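Local coordinates for PppA (Pseudomonas aeruginosa, PDB 6JKV), which binds manganese and regulates type VI secretion, probably acting as a protein serine/threonine phosphatase of the PP2C family, at residues 32-37 with 237-242; 46-51 with 253-258; 120-125 with 138-143; 142-147 with 210-215; 217-222 with 249-254. One frame throughout, in Å; residues are numbered along the deposited sequence.

Contact 1. Residues 32-37 with 237-242; sequences ASYSHV and VVRSLV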
# COMPACT_ATOMS: atom_id res chain seq x y z
N ALA A 32 -7.29 -9.82 4.45
CA ALA A 32 -7.96 -9.01 5.49
C ALA A 32 -7.22 -7.67 5.58
O ALA A 32 -6.01 -7.63 5.30
CB ALA A 32 -7.96 -9.73 6.82
N SER A 33 -7.96 -6.63 5.95
CA SER A 33 -7.42 -5.26 6.11
C SER A 33 -7.95 -4.68 7.41
O SER A 33 -9.08 -5.01 7.81
CB SER A 33 -7.81 -4.39 4.96
OG SER A 33 -9.18 -4.04 5.07
N TYR A 34 -7.13 -3.85 8.04
CA TYR A 34 -7.51 -3.10 9.25
C TYR A 34 -6.70 -1.80 9.28
O TYR A 34 -5.50 -1.83 8.98
CB TYR A 34 -7.28 -3.93 10.51
CG TYR A 34 -7.81 -3.29 11.78
CD1 TYR A 34 -9.07 -2.73 11.83
CD2 TYR A 34 -7.04 -3.27 12.93
CE1 TYR A 34 -9.55 -2.14 12.99
CE2 TYR A 34 -7.51 -2.70 14.10
CZ TYR A 34 -8.76 -2.11 14.13
OH TYR A 34 -9.26 -1.55 15.27
N SER A 35 -7.38 -0.70 9.58
CA SER A 35 -6.78 0.65 9.68
C SER A 35 -7.17 1.27 11.01
O SER A 35 -8.24 0.95 11.54
CB SER A 35 -7.19 1.53 8.51
OG SER A 35 -6.42 2.72 8.49
N HIS A 36 -6.31 2.13 11.53
CA HIS A 36 -6.61 2.92 12.75
C HIS A 36 -6.03 4.32 12.58
O HIS A 36 -4.91 4.45 12.04
CB HIS A 36 -6.06 2.24 14.00
CG HIS A 36 -6.68 2.73 15.27
ND1 HIS A 36 -6.39 3.97 15.80
CD2 HIS A 36 -7.57 2.15 16.12
CE1 HIS A 36 -7.07 4.14 16.92
NE2 HIS A 36 -7.80 3.04 17.14
N VAL A 37 -6.78 5.32 13.03
CA VAL A 37 -6.37 6.74 12.92
C VAL A 37 -5.02 6.93 13.64
O VAL A 37 -4.24 7.80 13.22
CB VAL A 37 -7.46 7.68 13.47
CG1 VAL A 37 -7.62 7.54 14.98
CG2 VAL A 37 -7.18 9.11 13.08
N VAL A 237 -3.93 -11.34 12.17
CA VAL A 237 -2.56 -10.82 11.90
C VAL A 237 -2.63 -9.30 11.73
O VAL A 237 -1.89 -8.60 12.42
CB VAL A 237 -1.91 -11.52 10.69
CG1 VAL A 237 -0.75 -10.72 10.15
CG2 VAL A 237 -1.46 -12.92 11.02
N VAL A 238 -3.52 -8.80 10.87
CA VAL A 238 -3.63 -7.34 10.63
C VAL A 238 -4.02 -6.66 11.94
O VAL A 238 -3.44 -5.62 12.24
CB VAL A 238 -4.60 -6.99 9.48
CG1 VAL A 238 -4.08 -7.52 8.15
CG2 VAL A 238 -6.02 -7.49 9.74
N ARG A 239 -4.94 -7.24 12.71
CA ARG A 239 -5.39 -6.64 14.00
C ARG A 239 -4.24 -6.64 15.01
O ARG A 239 -4.15 -5.69 15.80
CB ARG A 239 -6.62 -7.35 14.55
CG ARG A 239 -7.90 -6.57 14.34
CD ARG A 239 -9.03 -7.45 13.89
NE ARG A 239 -10.12 -6.67 13.32
CZ ARG A 239 -10.41 -6.58 12.03
NH1 ARG A 239 -9.68 -7.19 11.12
NH2 ARG A 239 -11.43 -5.84 11.64
N SER A 240 -3.39 -7.68 15.00
CA SER A 240 -2.23 -7.77 15.92
C SER A 240 -1.16 -6.75 15.49
O SER A 240 -0.53 -6.14 16.38
CB SER A 240 -1.67 -9.15 15.96
OG SER A 240 -2.69 -10.08 16.30
N LEU A 241 -0.98 -6.55 14.19
CA LEU A 241 -0.01 -5.54 13.69
C LEU A 241 -0.44 -4.15 14.16
O LEU A 241 0.41 -3.43 14.74
CB LEU A 241 0.05 -5.59 12.16
CG LEU A 241 0.82 -6.77 11.58
CD1 LEU A 241 0.53 -6.88 10.09
CD2 LEU A 241 2.31 -6.63 11.84
N VAL A 242 -1.71 -3.80 13.94
CA VAL A 242 -2.25 -2.46 14.31
C VAL A 242 -2.16 -2.32 15.84
O VAL A 242 -1.72 -1.25 16.30
CB VAL A 242 -3.68 -2.27 13.77
CG1 VAL A 242 -4.35 -1.04 14.36
CG2 VAL A 242 -3.67 -2.21 12.25
O HOH W 1 -10.04 -7.39 8.45

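Contact 2. Residues 46-51 with 253-258; sequences DASLDA and NITALV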
# COMPACT_ATOMS: atom_id res chain seq x y z
N ASP A 46 -5.33 7.48 5.55
CA ASP A 46 -5.05 6.13 4.98
C ASP A 46 -6.34 5.58 4.39
O ASP A 46 -7.42 5.83 4.95
CB ASP A 46 -4.50 5.16 6.03
CG ASP A 46 -3.01 5.29 6.32
OD1 ASP A 46 -2.37 6.28 5.85
OD2 ASP A 46 -2.49 4.41 7.03
N ALA A 47 -6.23 4.86 3.28
CA ALA A 47 -7.35 4.10 2.67
C ALA A 47 -6.83 2.75 2.21
O ALA A 47 -5.60 2.59 2.03
CB ALA A 47 -7.96 4.86 1.52
N SER A 48 -7.73 1.79 2.05
CA SER A 48 -7.37 0.45 1.56
C SER A 48 -8.51 -0.10 0.72
O SER A 48 -9.65 0.33 0.88
CB SER A 48 -7.00 -0.47 2.69
OG SER A 48 -8.12 -0.77 3.50
N LEU A 49 -8.16 -1.02 -0.18
CA LEU A 49 -9.13 -1.82 -0.96
C LEU A 49 -8.75 -3.29 -0.81
O LEU A 49 -7.62 -3.68 -1.19
CB LEU A 49 -9.11 -1.39 -2.43
CG LEU A 49 -10.00 -2.27 -3.31
CD1 LEU A 49 -11.47 -1.96 -3.04
CD2 LEU A 49 -9.67 -2.11 -4.79
N ASP A 50 -9.68 -4.08 -0.28
CA ASP A 50 -9.51 -5.54 -0.10
C ASP A 50 -10.47 -6.24 -1.07
O ASP A 50 -11.59 -6.55 -0.67
CB ASP A 50 -9.75 -5.91 1.37
CG ASP A 50 -9.53 -7.38 1.65
OD1 ASP A 50 -8.70 -8.01 0.95
OD2 ASP A 50 -10.20 -7.91 2.57
N ALA A 51 -10.04 -6.45 -2.32
CA ALA A 51 -10.89 -7.02 -3.38
C ALA A 51 -10.26 -8.32 -3.88
O ALA A 51 -9.82 -8.40 -5.03
CB ALA A 51 -11.11 -6.02 -4.50
N ASN A 253 -1.45 7.54 11.11
CA ASN A 253 -2.49 6.59 10.63
C ASN A 253 -1.77 5.27 10.35
O ASN A 253 -0.70 5.30 9.72
CB ASN A 253 -3.21 7.08 9.38
CG ASN A 253 -3.86 8.44 9.53
OD1 ASN A 253 -4.09 9.13 8.54
ND2 ASN A 253 -4.17 8.83 10.76
N ILE A 254 -2.31 4.16 10.82
CA ILE A 254 -1.65 2.84 10.68
C ILE A 254 -2.64 1.91 9.98
O ILE A 254 -3.73 1.71 10.52
CB ILE A 254 -1.18 2.30 12.04
CG1 ILE A 254 -0.69 0.85 11.91
CG2 ILE A 254 -2.25 2.44 13.11
CD1 ILE A 254 0.24 0.43 13.03
N THR A 255 -2.25 1.40 8.81
CA THR A 255 -3.07 0.46 8.02
C THR A 255 -2.24 -0.78 7.70
O THR A 255 -1.05 -0.62 7.35
CB THR A 255 -3.61 1.13 6.75
OG1 THR A 255 -4.29 2.32 7.14
CG2 THR A 255 -4.54 0.22 5.98
N ALA A 256 -2.85 -1.95 7.82
CA ALA A 256 -2.23 -3.24 7.48
C ALA A 256 -3.24 -4.05 6.67
O ALA A 256 -4.44 -4.07 7.02
CB ALA A 256 -1.79 -3.97 8.72
N LEU A 257 -2.75 -4.65 5.59
CA LEU A 257 -3.54 -5.56 4.73
C LEU A 257 -2.69 -6.79 4.46
O LEU A 257 -1.56 -6.64 3.93
CB LEU A 257 -3.91 -4.82 3.44
CG LEU A 257 -5.12 -5.38 2.68
CD1 LEU A 257 -5.83 -4.27 1.90
CD2 LEU A 257 -4.67 -6.49 1.76
N VAL A 258 -3.19 -7.96 4.85
CA VAL A 258 -2.44 -9.24 4.72
C VAL A 258 -3.17 -10.12 3.71
O VAL A 258 -4.40 -10.21 3.76
CB VAL A 258 -2.25 -9.94 6.08
CG1 VAL A 258 -1.81 -11.39 5.92
CG2 VAL A 258 -1.25 -9.17 6.92
O HOH W 2 -0.01 6.55 7.37
O HOH W 3 -2.46 9.24 6.08

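Contact 3. Residues 120-125 with 138-143; sequences GSTLVL and AGDSRL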
# COMPACT_ATOMS: atom_id res chain seq x y z
N GLY A 120 -2.33 14.82 -2.13
CA GLY A 120 -1.85 13.61 -2.79
C GLY A 120 -2.02 12.38 -1.93
O GLY A 120 -2.63 12.47 -0.84
N SER A 121 -1.50 11.27 -2.41
CA SER A 121 -1.53 9.99 -1.67
C SER A 121 -0.50 9.05 -2.27
O SER A 121 -0.34 9.02 -3.50
CB SER A 121 -2.91 9.38 -1.69
OG SER A 121 -2.88 8.06 -1.14
N THR A 122 0.20 8.33 -1.41
CA THR A 122 1.04 7.20 -1.83
C THR A 122 0.12 6.08 -2.33
O THR A 122 -1.12 6.13 -2.11
CB THR A 122 1.94 6.71 -0.69
OG1 THR A 122 1.10 5.89 0.13
CG2 THR A 122 2.54 7.85 0.10
N LEU A 123 0.71 5.10 -2.99
CA LEU A 123 -0.03 3.89 -3.39
C LEU A 123 0.90 2.70 -3.31
O LEU A 123 2.06 2.83 -3.70
CB LEU A 123 -0.57 4.05 -4.81
CG LEU A 123 -1.23 2.78 -5.33
CD1 LEU A 123 -2.64 3.05 -5.81
CD2 LEU A 123 -0.38 2.14 -6.42
N VAL A 124 0.38 1.58 -2.82
CA VAL A 124 0.99 0.24 -3.00
C VAL A 124 -0.16 -0.72 -3.29
O VAL A 124 -1.15 -0.73 -2.54
CB VAL A 124 1.84 -0.19 -1.79
CG1 VAL A 124 1.06 -0.18 -0.49
CG2 VAL A 124 2.46 -1.56 -2.01
N LEU A 125 -0.06 -1.47 -4.39
CA LEU A 125 -1.07 -2.48 -4.73
C LEU A 125 -0.36 -3.79 -5.05
O LEU A 125 0.84 -3.77 -5.39
CB LEU A 125 -1.98 -1.99 -5.87
CG LEU A 125 -1.42 -1.96 -7.29
CD1 LEU A 125 -1.63 -3.29 -8.01
CD2 LEU A 125 -2.08 -0.84 -8.09
N ALA A 138 4.03 3.72 -5.56
CA ALA A 138 4.59 5.08 -5.60
C ALA A 138 4.42 5.69 -4.21
O ALA A 138 3.26 5.89 -3.80
CB ALA A 138 3.92 5.89 -6.69
N GLY A 139 5.53 5.90 -3.51
CA GLY A 139 5.54 6.45 -2.14
C GLY A 139 6.26 5.53 -1.17
O GLY A 139 7.09 4.72 -1.60
N ASP A 140 5.97 5.70 0.12
CA ASP A 140 6.68 4.99 1.22
C ASP A 140 5.72 4.01 1.91
O ASP A 140 5.99 3.62 3.06
CB ASP A 140 7.26 5.99 2.23
CG ASP A 140 6.22 6.91 2.85
OD1 ASP A 140 5.03 6.76 2.53
OD2 ASP A 140 6.61 7.79 3.64
N SER A 141 4.62 3.66 1.24
CA SER A 141 3.78 2.50 1.61
C SER A 141 4.42 1.25 1.00
O SER A 141 4.93 1.33 -0.14
CB SER A 141 2.36 2.69 1.17
OG SER A 141 1.72 3.73 1.88
N ARG A 142 4.45 0.16 1.75
CA ARG A 142 5.32 -1.00 1.45
C ARG A 142 4.48 -2.24 1.15
O ARG A 142 3.33 -2.37 1.65
CB ARG A 142 6.29 -1.24 2.60
CG ARG A 142 7.35 -0.16 2.74
CD ARG A 142 8.11 -0.29 4.03
NE ARG A 142 9.13 0.75 4.17
CZ ARG A 142 10.21 0.64 4.92
NH1 ARG A 142 10.44 -0.46 5.61
NH2 ARG A 142 11.07 1.65 4.98
N LEU A 143 5.06 -3.11 0.32
CA LEU A 143 4.68 -4.52 0.21
C LEU A 143 5.85 -5.39 0.66
O LEU A 143 6.98 -5.19 0.16
CB LEU A 143 4.30 -4.85 -1.23
CG LEU A 143 4.17 -6.35 -1.50
CD1 LEU A 143 2.84 -6.86 -0.95
CD2 LEU A 143 4.31 -6.64 -2.97
O HOH W 4 3.99 3.56 -1.95

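Contact 4. Residues 142-147 with 210-215; sequences RLYRLR and LLCSDG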
# COMPACT_ATOMS: atom_id res chain seq x y z
N ARG A 142 4.45 0.16 1.75
CA ARG A 142 5.32 -1.00 1.45
C ARG A 142 4.48 -2.24 1.15
O ARG A 142 3.33 -2.37 1.65
CB ARG A 142 6.29 -1.24 2.60
CG ARG A 142 7.35 -0.16 2.74
CD ARG A 142 8.11 -0.29 4.03
NE ARG A 142 9.13 0.75 4.17
CZ ARG A 142 10.21 0.64 4.92
NH1 ARG A 142 10.44 -0.46 5.61
NH2 ARG A 142 11.07 1.65 4.98
N LEU A 143 5.06 -3.11 0.32
CA LEU A 143 4.68 -4.52 0.21
C LEU A 143 5.85 -5.39 0.66
O LEU A 143 6.98 -5.19 0.16
CB LEU A 143 4.30 -4.85 -1.23
CG LEU A 143 4.17 -6.35 -1.50
CD1 LEU A 143 2.84 -6.86 -0.95
CD2 LEU A 143 4.31 -6.64 -2.97
N TYR A 144 5.57 -6.31 1.57
CA TYR A 144 6.50 -7.37 2.02
C TYR A 144 5.95 -8.74 1.60
O TYR A 144 4.73 -8.91 1.50
CB TYR A 144 6.66 -7.37 3.53
CG TYR A 144 7.32 -6.16 4.13
CD1 TYR A 144 6.59 -5.02 4.44
CD2 TYR A 144 8.67 -6.17 4.46
CE1 TYR A 144 7.19 -3.92 5.03
CE2 TYR A 144 9.28 -5.08 5.05
CZ TYR A 144 8.54 -3.95 5.33
OH TYR A 144 9.13 -2.88 5.94
N ARG A 145 6.85 -9.69 1.40
CA ARG A 145 6.47 -11.11 1.22
C ARG A 145 7.08 -11.94 2.35
O ARG A 145 8.28 -11.80 2.60
CB ARG A 145 6.94 -11.63 -0.14
CG ARG A 145 6.84 -13.14 -0.26
CD ARG A 145 7.17 -13.66 -1.64
NE ARG A 145 8.55 -13.38 -1.98
CZ ARG A 145 9.08 -13.59 -3.18
NH1 ARG A 145 8.33 -14.07 -4.16
NH2 ARG A 145 10.34 -13.28 -3.40
N LEU A 146 6.25 -12.75 3.01
CA LEU A 146 6.71 -13.78 3.95
C LEU A 146 6.68 -15.13 3.23
O LEU A 146 5.60 -15.56 2.79
CB LEU A 146 5.81 -13.81 5.18
CG LEU A 146 6.26 -14.76 6.29
CD1 LEU A 146 7.42 -14.17 7.05
CD2 LEU A 146 5.11 -15.08 7.23
N ARG A 147 7.85 -15.76 3.11
CA ARG A 147 7.99 -17.10 2.50
C ARG A 147 8.95 -17.92 3.36
O ARG A 147 10.04 -17.44 3.67
CB ARG A 147 8.51 -16.96 1.07
CG ARG A 147 8.83 -18.29 0.40
CD ARG A 147 9.30 -18.05 -1.03
NE ARG A 147 8.20 -17.78 -1.94
CZ ARG A 147 8.33 -17.50 -3.24
NH1 ARG A 147 9.53 -17.43 -3.78
NH2 ARG A 147 7.27 -17.28 -3.98
N LEU A 210 2.21 -8.56 2.96
CA LEU A 210 1.76 -7.43 3.79
C LEU A 210 1.88 -6.14 2.98
O LEU A 210 3.00 -5.82 2.55
CB LEU A 210 2.61 -7.34 5.06
CG LEU A 210 2.43 -6.04 5.84
CD1 LEU A 210 1.07 -6.02 6.52
CD2 LEU A 210 3.55 -5.85 6.85
N LEU A 211 0.75 -5.48 2.77
CA LEU A 211 0.68 -4.08 2.29
C LEU A 211 0.44 -3.20 3.52
O LEU A 211 -0.46 -3.51 4.34
CB LEU A 211 -0.45 -3.94 1.27
CG LEU A 211 -0.30 -4.72 -0.03
CD1 LEU A 211 -0.69 -6.19 0.13
CD2 LEU A 211 -1.16 -4.08 -1.11
N CYS A 212 1.21 -2.13 3.66
CA CYS A 212 1.07 -1.26 4.85
C CYS A 212 1.47 0.17 4.52
O CYS A 212 2.23 0.41 3.57
CB CYS A 212 1.86 -1.80 6.04
SG CYS A 212 3.66 -1.72 5.87
N SER A 213 0.92 1.10 5.30
CA SER A 213 1.36 2.51 5.32
C SER A 213 2.55 2.61 6.26
O SER A 213 2.77 1.66 7.06
CB SER A 213 0.24 3.43 5.70
OG SER A 213 -0.19 3.19 7.04
N ASP A 214 3.29 3.71 6.18
CA ASP A 214 4.53 3.91 6.97
C ASP A 214 4.19 3.90 8.47
O ASP A 214 5.09 3.64 9.27
CB ASP A 214 5.27 5.18 6.54
CG ASP A 214 4.44 6.44 6.67
OD1 ASP A 214 3.20 6.33 6.81
OD2 ASP A 214 5.04 7.53 6.64
N GLY A 215 2.94 4.16 8.83
CA GLY A 215 2.49 4.16 10.23
C GLY A 215 2.77 2.85 10.94
O GLY A 215 2.97 2.89 12.18

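Contact 5. Residues 217-222 with 249-254; sequences NKTADD and GAPDNI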
# COMPACT_ATOMS: atom_id res chain seq x y z
N ASN A 217 5.39 0.34 9.85
CA ASN A 217 6.85 0.07 9.92
C ASN A 217 7.53 1.15 10.76
O ASN A 217 8.65 0.93 11.23
CB ASN A 217 7.51 -0.11 8.55
CG ASN A 217 7.09 0.92 7.53
OD1 ASN A 217 6.01 0.82 6.95
ND2 ASN A 217 7.97 1.87 7.25
N LYS A 218 6.86 2.28 10.98
CA LYS A 218 7.40 3.35 11.86
C LYS A 218 7.34 2.90 13.32
O LYS A 218 8.13 3.43 14.12
CB LYS A 218 6.61 4.64 11.66
CG LYS A 218 7.47 5.89 11.61
CD LYS A 218 6.67 7.14 11.90
CE LYS A 218 5.59 7.39 10.87
NZ LYS A 218 6.17 7.62 9.53
N THR A 219 6.47 1.96 13.67
CA THR A 219 6.24 1.52 15.07
C THR A 219 6.65 0.06 15.30
O THR A 219 6.62 -0.38 16.47
CB THR A 219 4.77 1.70 15.46
OG1 THR A 219 3.94 1.13 14.45
CG2 THR A 219 4.40 3.15 15.64
N ALA A 220 7.03 -0.68 14.26
CA ALA A 220 7.54 -2.07 14.39
C ALA A 220 8.58 -2.32 13.30
O ALA A 220 8.33 -2.00 12.13
CB ALA A 220 6.40 -3.05 14.29
N ASP A 221 9.73 -2.86 13.69
CA ASP A 221 10.82 -3.15 12.74
C ASP A 221 10.48 -4.46 12.01
O ASP A 221 9.52 -5.14 12.42
CB ASP A 221 12.19 -3.16 13.43
CG ASP A 221 12.38 -4.30 14.42
OD1 ASP A 221 12.23 -5.45 13.99
OD2 ASP A 221 12.67 -4.03 15.60
N ASP A 222 11.26 -4.78 10.99
CA ASP A 222 10.96 -5.88 10.04
C ASP A 222 10.96 -7.25 10.74
O ASP A 222 10.21 -8.13 10.27
CB ASP A 222 11.95 -5.87 8.88
CG ASP A 222 11.61 -4.81 7.85
OD1 ASP A 222 10.61 -4.07 8.07
OD2 ASP A 222 12.34 -4.73 6.84
N GLY A 249 2.44 3.86 20.54
CA GLY A 249 2.13 5.30 20.49
C GLY A 249 1.59 5.80 19.15
O GLY A 249 1.30 7.00 19.06
N ALA A 250 1.51 4.95 18.12
CA ALA A 250 0.75 5.19 16.87
C ALA A 250 0.79 6.66 16.43
O ALA A 250 -0.24 7.30 16.29
CB ALA A 250 -0.68 4.76 17.07
N PRO A 251 1.99 7.20 16.12
CA PRO A 251 2.13 8.61 15.77
C PRO A 251 1.47 8.97 14.43
O PRO A 251 1.18 10.13 14.23
CB PRO A 251 3.65 8.82 15.70
CG PRO A 251 4.22 7.43 15.45
CD PRO A 251 3.24 6.45 16.04
N ASP A 252 1.24 7.97 13.57
CA ASP A 252 0.65 8.13 12.22
C ASP A 252 -0.59 7.24 12.09
O ASP A 252 -0.75 6.31 12.90
CB ASP A 252 1.68 7.79 11.14
CG ASP A 252 1.33 8.31 9.76
OD1 ASP A 252 0.26 8.94 9.61
OD2 ASP A 252 2.12 8.08 8.83
N ASN A 253 -1.45 7.54 11.11
CA ASN A 253 -2.49 6.59 10.63
C ASN A 253 -1.77 5.27 10.35
O ASN A 253 -0.70 5.30 9.72
CB ASN A 253 -3.21 7.08 9.38
CG ASN A 253 -3.86 8.44 9.53
OD1 ASN A 253 -4.09 9.13 8.54
ND2 ASN A 253 -4.17 8.83 10.76
N ILE A 254 -2.31 4.16 10.82
CA ILE A 254 -1.65 2.84 10.68
C ILE A 254 -2.64 1.91 9.98
O ILE A 254 -3.73 1.71 10.52
CB ILE A 254 -1.18 2.30 12.04
CG1 ILE A 254 -0.69 0.85 11.91
CG2 ILE A 254 -2.25 2.44 13.11
CD1 ILE A 254 0.24 0.43 13.03

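Contact 1. Residues 32-37 with 237-242
One water joins Ser33 to Arg239, donating to Ser33 O over 2.6 Å. The same water accepts from Arg239 NH1 at 2.7 Å, in the plane of the guanidinium and at its edge. Water and aromatic stack together hold the end of a long side chain that is bent at its second torsion (chi2 137°), and Tyr235 adds a further cation-pi contact. The guanidinium lies flat on one face of the Tyr34 ring, the planes 17° apart and the centres 4.5 Å apart, giving an off-centre cation-pi contact. Arg239 CG sits over the same face in a CH-pi contact, 3.7 Å from Tyr34 CD2, so aliphatic and charged parts of one side chain share one aromatic surface. Tyr34 reaches the helix because its CG stands anti to the backbone N (chi1 -173°). Further along, Val242 CG1 approaches the ring obliquely, 3.6 Å from Tyr34 CE2, and also packs on His36 CB. Val238 fills the other end, with CG2 3.9 Å from Tyr34 CB and CG1 against Ala32 O. Helix 234-247 runs nearly along the strand, the short axes 7.6 Å apart. Strand 29-36 is an edge strand of its sheet and pairs with strand 254-261, which Val238 also touches through Val258, and Leu241 of helix 234-247 packs against helix 222-229.

Contact 2. Residues 46-51 with 253-258
Strand 46-51, at the edge of one sheet of the PP2C beta sandwich, faces strand 254-261 of the other, the short segments running in nearly the same direction at 13°. Asp46 and Thr255 make the direct polar link between them. Thr255 OG1 donates to Asp46 OD2 at 2.8 Å, OD2 accepting through its anti lone pair, away from the other carboxylate oxygen. The carboxylate comes to this place because Asp46 CG lies beside the backbone N, anti to the carbonyl carbon (chi1 -81°). Ser213 OG also bonds OD2, and Ser35 OG bonds Thr255 OG1, so OD2 is bonded to two hydroxyls, one of them linked on to Ser35. Asp46 lies next to the metal site, its side chain about 4 Å from a bound manganese at the nearest atoms, which suggests that this network helps to order the surroundings of the metal. Asn253 CB packs 3.6 Å from Asp46 CG, with the carboxylate and amide planes almost perpendicular at 84°. The amide itself is tied to the neighbouring loop, ND2 to Val37 O and Val43 O. Farther along the strands, Leu257 CD1 rests against the carbonyl Leu49 O (3.6 Å) and on Ser48 CB. Two waters complete the polar end, both donating to Asp46 OD1; one also donates to Asn253 O (2.7 Å), the other to Asn253 OD1 (3.0 Å).

Contact 3. Residues 120-125 with 138-143
The flat groups that meet between Leu123 and Ala138 are peptide units, joined in an antiparallel hydrogen-bonded pair. Leu123 N gives to Ala138 O at 2.8 Å, and Ala138 N returns a bond to Leu123 O at 2.9 Å. A third flat group is a carboxylate, and its oxygen Asp140 OD1 lies 3.6 Å from the methyl Thr122 CG2. Past the pair, the chain turns through Gly139, whose CA lies 3.9 Å from Thr122 CB; a positive phi lets the backbone swing round the threonine. That turn brings Ser141 OG to Thr122 OG1, 2.8 Å away, in a hydrogen bond between the two hydroxyls. Thr122 OG1 reaches it from between the backbone N and the carbonyl carbon (chi1 80°), and it also bonds Asp61 N. One water donates to both Leu123 O (2.7 Å) and Ser141 O, stitching the strand to the segment after the turn. Apolar packing closes the far end, where Val124 CG1 meets Ser141 CB and Val124 CG2 lies 3.8 Å from Leu143 CB. Thus strand 132-138 of one sheet passes into strand 142-147 of the other beside the manganese ligand Asp61. With Thr122 OG1 gripped by Ser141 and by the backbone of Asp61, the chemistry is consistent with a second shell that positions a metal-binding residue.

Contact 4. Residues 142-147 with 210-215
Backbone hydrogen bonds pair Arg142 with Cys212 and Tyr144 with Leu210 in antiparallel fashion, the short strand axes inclined at 161°. Arg142 N to Cys212 O and Cys212 N to Arg142 O each span 2.9 Å, while Tyr144 N to Leu210 O is 2.8 Å. Between these bonded pairs Leu143 and Leu211 form a non-hydrogen-bonded pair, where CA-H groups fill in: Leu211 CA lies 3.2 Å from Arg142 O, and Leu143 CA is equally close to Leu210 O.

Apolar contacts divide between the two faces of the sheet. On the face of Leu143 and Leu211 the two side chains run side by side, CD1 to CD1 at 3.8 Å. On the other, Tyr144 and Leu210 point the same way, with Tyr144 CD1 4.0 Å from Leu210 CD2, while Cys212 SG lies at the ring edge, 4.2 Å from Tyr144 CE1.

Polar side chains add one bond within the strand. Arg142 NH1 donates to Tyr144 OH at 2.8 Å, the oxygen lying in the guanidinium plane and the N-H pointing at it fairly straight (157°). Since Tyr144 OH also probably bonds Asp222 OD1, and Arg142 forms a salt bridge with Asp157, the phenol is held at its tip and the guanidinium from more than one side.

Strand 142-147 lies between strands 208-212 and 150-153 in its sheet; helix 222-229 packs on Tyr144 and Leu210, and strand 208-212 leads through Ser213 to Asp214, a manganese ligand.

Contact 5. Residues 217-222 with 249-254
Apolar packing joins Thr219 to Pro251, the methyl CG2 lying 3.5 Å from the ring carbon CD as the two side chains slide past each other in opposite directions. With CG2 anti to its carbonyl carbon, Thr219 turns the methyl toward the proline and leaves OG1 on another side (chi1 49°). There OG1 lies 4.0 Å from Ile254 CD1, and it is bonded to Gly215 O and Leu216 O just before it in the chain. Lys218 adds its aliphatic chain: CE rests 3.9 Å from Asp252 CB, the two side chains crossing at about a right angle, and CD lies 4.3 Å from Pro251 CG.

Electrostatic contacts centre on Asp252, whose OD2 binds manganese together with Asp61 and Asp214. Lys218 NZ stands 4.1 Å from Asp252 OD2, too far for a salt bridge, and makes one instead with Asp214 OD2, its chain folded back by two successive bends (chi3 and chi4 both -63°). Asp252 OD1 receives a weak bond from Asn253 N, 2.7 Å away but poorly aligned.

In the backbone, Gly249, with positive phi, is the C-prime residue of a Schellman motif that ends helix 234-247 at the start of this segment. Taken together, a lysine bound to one metal-site aspartate and lying near another would probably offset part of the negative charge gathered round the manganese.

In the fold
Contacts 1 to 4 all use strands of the two-sheet PP2C sandwich; contact 5 joins loops. Contacts 1 and 2, centres 8 Å apart, interlock along the chain: strand 29-36 pairs with strand 254-261, which also faces the other sheet. Contacts 3 and 4 are nested inside both loops and share Arg142 and Leu143, so that strand 142-147 continues from one into the other. Contact 5 shares Asn253 and Ile254 with contact 2 and lies about 12 Å from contact 4, centre to centre. Contacts 1 and 3 stand farthest apart, about 17 Å between centres. Contacts 4 and 5 carry Asp214 and Asp252, which share a manganese with Asp61 of strand 56-63, next to contacts 2 and 3.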